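Local structure of ribulose-5-phosphate reductase 1 (Staphylococcus aureus, 6XHK) at residues I140-L145 with K334-W339; N3-L8 with F116-V121. The protein catalyses the NADPH-dependent reduction of D-ribulose 5-phosphate to D-ribitol 5-phosphate for wall teichoic acid synthesis. All blocks are in the same frame, centred on the assembly; numbering follows the deposited sequence.

Contact 1 of 2, residues I140-L145 with K334-W339; sequences ISYTEL and KTVLKW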
ATOM      1  N   ILE A 140       1.057  -8.115  -8.257  1.00 92.64           N
ATOM      2  CA  ILE A 140      -0.076  -7.220  -8.395  1.00 87.50           C
ATOM      3  C   ILE A 140      -0.998  -7.224  -7.169  1.00 85.80           C
ATOM      4  O   ILE A 140      -1.822  -6.320  -7.033  1.00112.65           O
ATOM      5  CB  ILE A 140      -0.806  -7.599  -9.717  1.00 93.64           C
ATOM      6  CG1 ILE A 140       0.166  -7.510 -10.889  1.00 97.82           C
ATOM      7  CG2 ILE A 140      -2.064  -6.797 -10.002  1.00 87.45           C
ATOM      8  CD1 ILE A 140       0.802  -6.141 -11.029  1.00 91.11           C
ATOM      9  N   SER A 141      -0.882  -8.205  -6.261  1.00110.69           N
ATOM     10  CA  SER A 141      -1.804  -8.230  -5.116  1.00104.71           C
ATOM     11  C   SER A 141      -1.682  -6.970  -4.248  1.00101.13           C
ATOM     12  O   SER A 141      -2.691  -6.455  -3.741  1.00100.49           O
ATOM     13  CB  SER A 141      -1.598  -9.485  -4.261  1.00107.07           C
ATOM     14  OG  SER A 141      -0.254  -9.650  -3.853  1.00108.56           O
ATOM     15  N   TYR A 142      -0.475  -6.449  -4.062  1.00 99.06           N
ATOM     16  CA  TYR A 142      -0.331  -5.250  -3.232  1.00 96.01           C
ATOM     17  C   TYR A 142      -0.268  -3.975  -4.081  1.00 94.15           C
ATOM     18  O   TYR A 142       0.576  -3.110  -3.899  1.00 92.06           O
ATOM     19  CB  TYR A 142       0.874  -5.380  -2.300  1.00106.15           C
ATOM     20  CG  TYR A 142       2.142  -5.989  -2.872  1.00106.38           C
ATOM     21  CD1 TYR A 142       2.539  -7.274  -2.532  1.00103.00           C
ATOM     22  CD2 TYR A 142       2.994  -5.233  -3.677  1.00104.66           C
ATOM     23  CE1 TYR A 142       3.711  -7.813  -3.025  1.00 99.81           C
ATOM     24  CE2 TYR A 142       4.170  -5.760  -4.174  1.00106.57           C
ATOM     25  CZ  TYR A 142       4.527  -7.060  -3.849  1.00107.61           C
ATOM     26  OH  TYR A 142       5.698  -7.620  -4.343  1.00 99.98           O
ATOM     27  N   THR A 143      -1.208  -3.840  -5.018  1.00 95.26           N
ATOM     28  CA  THR A 143      -1.401  -2.611  -5.784  1.00103.27           C
ATOM     29  C   THR A 143      -2.021  -1.465  -4.983  1.00103.45           C
ATOM     30  O   THR A 143      -1.837  -0.306  -5.373  1.00103.03           O
ATOM     31  CB  THR A 143      -2.239  -2.927  -7.035  1.00101.13           C
ATOM     32  OG1 THR A 143      -1.661  -4.047  -7.717  1.00 98.69           O
ATOM     33  CG2 THR A 143      -2.389  -1.749  -7.983  1.00 96.12           C
ATOM     34  N   GLU A 144      -2.727  -1.740  -3.874  1.00109.51           N
ATOM     35  CA  GLU A 144      -3.198  -0.645  -3.024  1.00 90.63           C
ATOM     36  C   GLU A 144      -2.045   0.229  -2.538  1.00113.24           C
ATOM     37  O   GLU A 144      -2.177   1.457  -2.463  1.00119.13           O
ATOM     38  CB  GLU A 144      -3.959  -1.153  -1.811  1.00 91.37           C
ATOM     39  CG  GLU A 144      -4.814  -0.058  -1.198  1.00132.93           C
ATOM     40  CD  GLU A 144      -4.980  -0.190   0.303  1.00148.01           C
ATOM     41  OE1 GLU A 144      -4.029  -0.674   0.964  1.00144.29           O
ATOM     42  OE2 GLU A 144      -6.063   0.171   0.817  1.00159.14           O
ATOM     43  N   LEU A 145      -0.921  -0.378  -2.152  1.00 87.94           N
ATOM     44  CA  LEU A 145       0.205   0.447  -1.737  1.00 95.90           C
ATOM     45  C   LEU A 145       0.694   1.313  -2.879  1.00 90.86           C
ATOM     46  O   LEU A 145       1.027   2.489  -2.679  1.00 92.34           O
ATOM     47  CB  LEU A 145       1.335  -0.410  -1.179  1.00103.81           C
ATOM     48  CG  LEU A 145       1.388  -0.389   0.348  1.00107.70           C
ATOM     49  CD1 LEU A 145       0.038  -0.713   0.947  1.00118.22           C
ATOM     50  CD2 LEU A 145       2.438  -1.339   0.869  1.00105.17           C
ATOM     51  N   LYS A 334       6.343  -7.647   1.658  1.00104.65           N
ATOM     52  CA  LYS A 334       4.940  -8.002   1.836  1.00 98.04           C
ATOM     53  C   LYS A 334       4.751  -9.518   1.821  1.00 98.84           C
ATOM     54  O   LYS A 334       5.442 -10.235   1.094  1.00105.16           O
ATOM     55  CB  LYS A 334       4.110  -7.367   0.713  1.00100.04           C
ATOM     56  CG  LYS A 334       4.117  -5.827   0.647  1.00 84.37           C
ATOM     57  CD  LYS A 334       3.355  -5.213   1.800  1.00 83.25           C
ATOM     58  CE  LYS A 334       1.868  -5.302   1.517  1.00 82.64           C
ATOM     59  NZ  LYS A 334       1.005  -4.769   2.604  1.00105.58           N
ATOM     60  N   THR A 335       3.802 -10.003   2.627  1.00100.04           N
ATOM     61  CA  THR A 335       3.406 -11.418   2.655  1.00 97.31           C
ATOM     62  C   THR A 335       2.182 -11.673   1.773  1.00 93.22           C
ATOM     63  O   THR A 335       1.093 -11.154   2.050  1.00 88.57           O
ATOM     64  CB  THR A 335       3.112 -11.872   4.089  1.00 97.41           C
ATOM     65  OG1 THR A 335       4.206 -11.528   4.955  1.00 98.31           O
ATOM     66  CG2 THR A 335       2.721 -13.353   4.177  1.00 90.67           C
ATOM     67  N   VAL A 336       2.348 -12.498   0.734  1.00 98.74           N
ATOM     68  CA  VAL A 336       1.286 -12.781  -0.229  1.00100.69           C
ATOM     69  C   VAL A 336       0.563 -14.065   0.158  1.00 88.70           C
ATOM     70  O   VAL A 336       1.148 -14.992   0.733  1.00 90.20           O
ATOM     71  CB  VAL A 336       1.840 -12.856  -1.667  1.00 88.74           C
ATOM     72  CG1 VAL A 336       0.718 -12.862  -2.664  1.00 87.99           C
ATOM     73  CG2 VAL A 336       2.730 -11.661  -1.937  1.00 88.49           C
ATOM     74  N   LEU A 337      -0.735 -14.105  -0.144  1.00 90.56           N
ATOM     75  CA  LEU A 337      -1.613 -15.235   0.150  1.00 92.99           C
ATOM     76  C   LEU A 337      -2.233 -15.725  -1.148  1.00 88.29           C
ATOM     77  O   LEU A 337      -2.934 -14.966  -1.824  1.00 87.20           O
ATOM     78  CB  LEU A 337      -2.702 -14.840   1.152  1.00 94.86           C
ATOM     79  CG  LEU A 337      -2.280 -14.265   2.506  1.00 87.28           C
ATOM     80  CD1 LEU A 337      -3.478 -14.113   3.402  1.00 86.82           C
ATOM     81  CD2 LEU A 337      -1.315 -15.208   3.163  1.00 89.03           C
ATOM     82  N   LYS A 338      -1.959 -16.990  -1.495  1.00101.44           N
ATOM     83  CA  LYS A 338      -2.587 -17.675  -2.626  1.00 95.89           C
ATOM     84  C   LYS A 338      -3.895 -18.297  -2.123  1.00 97.90           C
ATOM     85  O   LYS A 338      -3.884 -19.233  -1.315  1.00 90.82           O
ATOM     86  CB  LYS A 338      -1.646 -18.719  -3.239  1.00 94.06           C
ATOM     87  CG  LYS A 338      -2.084 -19.269  -4.612  1.00 92.65           C
ATOM     88  CD  LYS A 338      -1.085 -20.259  -5.171  1.00101.65           C
ATOM     89  CE  LYS A 338      -1.470 -20.758  -6.571  1.00103.96           C
ATOM     90  NZ  LYS A 338      -0.537 -21.813  -7.116  1.00103.43           N
ATOM     91  N   TRP A 339      -5.017 -17.754  -2.583  1.00 91.34           N
ATOM     92  CA  TRP A 339      -6.336 -18.126  -2.084  1.00 91.66           C
ATOM     93  C   TRP A 339      -6.833 -19.376  -2.825  1.00 97.83           C
ATOM     94  O   TRP A 339      -7.193 -19.312  -4.011  1.00 89.53           O
ATOM     95  CB  TRP A 339      -7.312 -16.955  -2.240  1.00 90.62           C
ATOM     96  CG  TRP A 339      -8.566 -17.116  -1.408  1.00 97.18           C
ATOM     97  CD1 TRP A 339      -9.842 -17.345  -1.869  1.00 98.21           C
ATOM     98  CD2 TRP A 339      -8.676 -16.993   0.014  1.00100.52           C
ATOM     99  NE1 TRP A 339     -10.717 -17.431  -0.817  1.00100.95           N
ATOM    100  CE2 TRP A 339     -10.031 -17.203   0.349  1.00102.85           C
ATOM    101  CE3 TRP A 339      -7.760 -16.746   1.041  1.00 87.10           C
ATOM    102  CZ2 TRP A 339     -10.488 -17.168   1.666  1.00102.53           C
ATOM    103  CZ3 TRP A 339      -8.216 -16.717   2.342  1.00 87.38           C
ATOM    104  CH2 TRP A 339      -9.566 -16.928   2.644  1.00 87.56           C
TER
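Tyr142 lays one face of its ring over the aliphatic part of Lys334, and this CH-pi contact is the dense part of the interface. CG of Lys334 sits 4.1 Å from the ring centroid of Tyr142, offset toward the rim, while Lys334 CB approaches Tyr142 CD1 at 3.6 Å. The two side chains slide past each other in opposite directions, and the phenol hydroxyl bonds to the backbone of Leu304. Val336 comes to the ring edge instead, its CG2 lying 4.1 Å from Tyr142 CE1; its other methyl, CG1, meets OG of Ser141 at 3.6 Å, although that hydroxyl is hydrogen-bonded to Ser138 O. In this zinc-type alcohol dehydrogenase the contact lays the turn entering helix 143-155, and Leu145 in its first turn, against strand 334-339, which pairs with strands 28-36 and 308-314. Packing is thinner toward the cofactor. There the lysine chain, bent at chi2 (-70°) and chi3 (-78°), meets Leu145 tip to tip, with Lys334 CE 4.1 Å from Leu145 CD2. Beyond it, Lys334 NZ forms a salt bridge with Glu65, a predicted ligand of a catalytic zinc, and hydrogen bonds to Ile37 O and to the OH of the modified cysteine at position 38.

Contact 2 of 2, residues N3-L8 with F116-V121; sequences NQVYQL and FMQDFV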
ATOM      1  N   ASN A   3     -21.956 -18.075   0.348  1.00 99.72           N
ATOM      2  CA  ASN A   3     -20.603 -17.541   0.465  1.00 86.66           C
ATOM      3  C   ASN A   3     -20.055 -17.859   1.851  1.00 86.97           C
ATOM      4  O   ASN A   3     -20.750 -17.669   2.854  1.00108.78           O
ATOM      5  CB  ASN A   3     -20.598 -16.032   0.223  1.00 86.30           C
ATOM      6  CG  ASN A   3     -19.212 -15.479  -0.053  1.00 90.26           C
ATOM      7  OD1 ASN A   3     -18.275 -16.222  -0.321  1.00 95.54           O
ATOM      8  ND2 ASN A   3     -19.088 -14.165  -0.021  1.00 92.48           N
ATOM      9  N   GLN A   4     -18.835 -18.383   1.907  1.00 86.13           N
ATOM     10  CA  GLN A   4     -18.159 -18.583   3.178  1.00 86.35           C
ATOM     11  C   GLN A   4     -17.273 -17.373   3.424  1.00110.81           C
ATOM     12  O   GLN A   4     -16.379 -17.074   2.621  1.00 84.66           O
ATOM     13  CB  GLN A   4     -17.313 -19.855   3.196  1.00 89.28           C
ATOM     14  CG  GLN A   4     -18.052 -21.122   2.906  1.00 93.58           C
ATOM     15  CD  GLN A   4     -17.130 -22.312   2.771  1.00 97.72           C
ATOM     16  OE1 GLN A   4     -17.306 -23.322   3.473  1.00103.07           O
ATOM     17  NE2 GLN A   4     -16.122 -22.198   1.900  1.00 85.75           N
ATOM     18  N   VAL A   5     -17.526 -16.675   4.523  1.00110.61           N
ATOM     19  CA  VAL A   5     -16.715 -15.541   4.944  1.00101.93           C
ATOM     20  C   VAL A   5     -15.826 -16.007   6.086  1.00102.70           C
ATOM     21  O   VAL A   5     -16.290 -16.707   6.994  1.00110.07           O
ATOM     22  CB  VAL A   5     -17.597 -14.356   5.366  1.00 90.90           C
ATOM     23  CG1 VAL A   5     -16.762 -13.268   5.996  1.00 91.67           C
ATOM     24  CG2 VAL A   5     -18.360 -13.826   4.170  1.00 90.57           C
ATOM     25  N   TYR A   6     -14.546 -15.654   6.019  1.00 97.68           N
ATOM     26  CA  TYR A   6     -13.563 -16.017   7.038  1.00 99.33           C
ATOM     27  C   TYR A   6     -13.298 -14.772   7.875  1.00 97.21           C
ATOM     28  O   TYR A   6     -12.481 -13.915   7.516  1.00 94.54           O
ATOM     29  CB  TYR A   6     -12.308 -16.599   6.388  1.00102.06           C
ATOM     30  CG  TYR A   6     -12.619 -17.831   5.553  1.00107.42           C
ATOM     31  CD1 TYR A   6     -12.819 -19.080   6.160  1.00100.32           C
ATOM     32  CD2 TYR A   6     -12.842 -17.727   4.184  1.00112.81           C
ATOM     33  CE1 TYR A   6     -13.144 -20.205   5.407  1.00 91.08           C
ATOM     34  CE2 TYR A   6     -13.178 -18.845   3.423  1.00114.68           C
ATOM     35  CZ  TYR A   6     -13.334 -20.079   4.036  1.00103.34           C
ATOM     36  OH  TYR A   6     -13.668 -21.173   3.257  1.00103.53           O
ATOM     37  N   GLN A   7     -14.025 -14.676   8.981  1.00100.44           N
ATOM     38  CA  GLN A   7     -13.965 -13.546   9.888  1.00109.94           C
ATOM     39  C   GLN A   7     -13.007 -13.827  11.043  1.00110.94           C
ATOM     40  O   GLN A   7     -12.707 -14.977  11.377  1.00 88.79           O
ATOM     41  CB  GLN A   7     -15.375 -13.206  10.399  1.00101.41           C
ATOM     42  CG  GLN A   7     -16.162 -12.352   9.403  1.00100.20           C
ATOM     43  CD  GLN A   7     -17.571 -12.017   9.854  1.00105.43           C
ATOM     44  OE1 GLN A   7     -18.160 -12.737  10.665  1.00105.58           O
ATOM     45  NE2 GLN A   7     -18.108 -10.892   9.352  1.00106.29           N
ATOM     46  N   LEU A   8     -12.477 -12.746  11.609  1.00102.14           N
ATOM     47  CA  LEU A   8     -11.717 -12.809  12.848  1.00 93.11           C
ATOM     48  C   LEU A   8     -12.692 -12.628  14.005  1.00100.21           C
ATOM     49  O   LEU A   8     -13.392 -11.613  14.077  1.00102.09           O
ATOM     50  CB  LEU A   8     -10.639 -11.732  12.858  1.00 96.20           C
ATOM     51  CG  LEU A   8      -9.586 -11.774  13.958  1.00 98.15           C
ATOM     52  CD1 LEU A   8      -8.621 -12.939  13.775  1.00107.37           C
ATOM     53  CD2 LEU A   8      -8.851 -10.463  13.940  1.00 95.69           C
ATOM     54  N   PHE A 116     -11.806  -9.212   2.246  1.00 96.27           N
ATOM     55  CA  PHE A 116     -11.543 -10.062   1.088  1.00 93.25           C
ATOM     56  C   PHE A 116     -11.320 -11.530   1.435  1.00 93.65           C
ATOM     57  O   PHE A 116     -11.310 -12.367   0.525  1.00 77.38           O
ATOM     58  CB  PHE A 116     -10.322  -9.556   0.298  1.00 78.15           C
ATOM     59  CG  PHE A 116     -10.560  -8.272  -0.449  1.00 78.71           C
ATOM     60  CD1 PHE A 116     -11.819  -7.700  -0.513  1.00 83.51           C
ATOM     61  CD2 PHE A 116      -9.502  -7.609  -1.061  1.00 92.54           C
ATOM     62  CE1 PHE A 116     -12.021  -6.500  -1.205  1.00 81.70           C
ATOM     63  CE2 PHE A 116      -9.692  -6.402  -1.749  1.00 79.88           C
ATOM     64  CZ  PHE A 116     -10.955  -5.853  -1.827  1.00 80.11           C
ATOM     65  N   MET A 117     -11.148 -11.884   2.704  1.00 90.10           N
ATOM     66  CA  MET A 117     -11.044 -13.301   3.049  1.00 83.49           C
ATOM     67  C   MET A 117     -12.424 -13.947   2.987  1.00 85.93           C
ATOM     68  O   MET A 117     -13.051 -14.267   3.997  1.00 95.84           O
ATOM     69  CB  MET A 117     -10.402 -13.476   4.412  1.00 91.64           C
ATOM     70  CG  MET A 117      -9.133 -12.704   4.577  1.00102.35           C
ATOM     71  SD  MET A 117      -8.754 -12.686   6.316  1.00121.75           S
ATOM     72  CE  MET A 117      -8.327 -14.379   6.578  1.00 92.12           C
ATOM     73  N   GLN A 118     -12.902 -14.155   1.763  1.00 98.36           N
ATOM     74  CA  GLN A 118     -14.150 -14.877   1.565  1.00 96.68           C
ATOM     75  C   GLN A 118     -14.110 -15.581   0.211  1.00 91.51           C
ATOM     76  O   GLN A 118     -13.237 -15.323  -0.620  1.00 95.07           O
ATOM     77  CB  GLN A 118     -15.358 -13.936   1.691  1.00 89.21           C
ATOM     78  CG  GLN A 118     -15.258 -12.615   0.979  1.00 77.88           C
ATOM     79  CD  GLN A 118     -16.116 -11.573   1.648  1.00103.17           C
ATOM     80  OE1 GLN A 118     -16.057 -11.424   2.862  1.00104.99           O
ATOM     81  NE2 GLN A 118     -16.964 -10.894   0.879  1.00111.72           N
ATOM     82  N   ASP A 119     -15.067 -16.496   0.004  1.00 90.86           N
ATOM     83  CA  ASP A 119     -15.092 -17.258  -1.242  1.00 87.28           C
ATOM     84  C   ASP A 119     -15.455 -16.376  -2.432  1.00 93.71           C
ATOM     85  O   ASP A 119     -14.960 -16.611  -3.540  1.00 98.15           O
ATOM     86  CB  ASP A 119     -16.070 -18.430  -1.151  1.00 83.24           C
ATOM     87  CG  ASP A 119     -15.497 -19.632  -0.416  1.00 99.19           C
ATOM     88  OD1 ASP A 119     -14.257 -19.826  -0.448  1.00105.47           O
ATOM     89  OD2 ASP A 119     -16.306 -20.411   0.150  1.00107.64           O
ATOM     90  N   PHE A 120     -16.310 -15.361  -2.234  1.00 90.14           N
ATOM     91  CA  PHE A 120     -16.681 -14.450  -3.310  1.00 86.02           C
ATOM     92  C   PHE A 120     -16.738 -13.025  -2.770  1.00 89.32           C
ATOM     93  O   PHE A 120     -17.183 -12.800  -1.641  1.00 98.87           O
ATOM     94  CB  PHE A 120     -18.040 -14.799  -3.913  1.00 92.35           C
ATOM     95  CG  PHE A 120     -18.114 -16.179  -4.495  1.00100.24           C
ATOM     96  CD1 PHE A 120     -17.567 -16.464  -5.735  1.00 95.97           C
ATOM     97  CD2 PHE A 120     -18.837 -17.176  -3.824  1.00 97.76           C
ATOM     98  CE1 PHE A 120     -17.661 -17.733  -6.258  1.00102.87           C
ATOM     99  CE2 PHE A 120     -18.959 -18.440  -4.342  1.00 92.90           C
ATOM    100  CZ  PHE A 120     -18.371 -18.722  -5.565  1.00102.17           C
ATOM    101  N   VAL A 121     -16.293 -12.069  -3.581  1.00 84.76           N
ATOM    102  CA  VAL A 121     -16.313 -10.647  -3.243  1.00 82.14           C
ATOM    103  C   VAL A 121     -17.182  -9.937  -4.266  1.00 83.45           C
ATOM    104  O   VAL A 121     -16.943 -10.053  -5.471  1.00 90.15           O
ATOM    105  CB  VAL A 121     -14.900 -10.041  -3.216  1.00 78.93           C
ATOM    106  CG1 VAL A 121     -14.952  -8.624  -2.765  1.00 79.28           C
ATOM    107  CG2 VAL A 121     -14.028 -10.806  -2.254  1.00 78.33           C
TER
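With CG of Asn3 anti to the backbone N (chi1 -164°), the amide of that residue comes up to the backbone of Phe120; Gln4 puts CG beside its own N (chi1 -58°), and from there its chain continues extended to Asp119. Both belong to strand 2-10, which meets a loop of the GroES-like domain in antiparallel sense through a single beta bridge, Val5 with Gln118, a non-hydrogen-bonded pair. The backbone bonds flank it: Tyr6 N donates to Met117 O at 2.9 Å and Asp119 N to Gln4 O at 3.0 Å. Met117 is the centre of an inverse gamma turn. The opposite edge of the strand is taken by strand 13-20, through backbone hydrogen bonds of Asn3 with Asn19 and Val5 with Thr17.

Asn3 supplies both ends of its amide to one residue, receiving Phe120 N on OD1 at 2.9 Å and giving ND2 to Phe120 O at 2.8 Å, a pairing that would restrain the rotation of the amide. Phe120 O is gripped a second time by Gln118 NE2. Gln118 lies side by side with Val5, its OE1 3.6 Å from Val5 CG2. Met117 O also lies at the edge of the Tyr6 ring. Gln4 NE2 donates to the syn lone pair of Asp119 OD2, with the carboxylate oxygen 16° out of the glutamine amide plane.

Contacts 1 and 2 lie in series along the chain, their centres 16 Å apart, yet they touch through Trp339. This residue at the end of strand 334-339 packs its indole against contact 2: CZ2 of Trp339 lies 3.5 Å from Tyr6 CD2, and Trp339 NE1 lies 3.3 Å from Gln118 O. Strand 334-339 thus has Lys334 on the cofactor side and, at its other end, an indole that packs on contact 2. On the helix side of contact 1, the Leu145 side chain comes within about 4 Å of bound NADPH and about 3 Å of the Glu65 side chain, a predicted zinc ligand. Contact 2 is more remote, with the Met117 side chain about 8 Å from that of His64, also predicted to bind zinc.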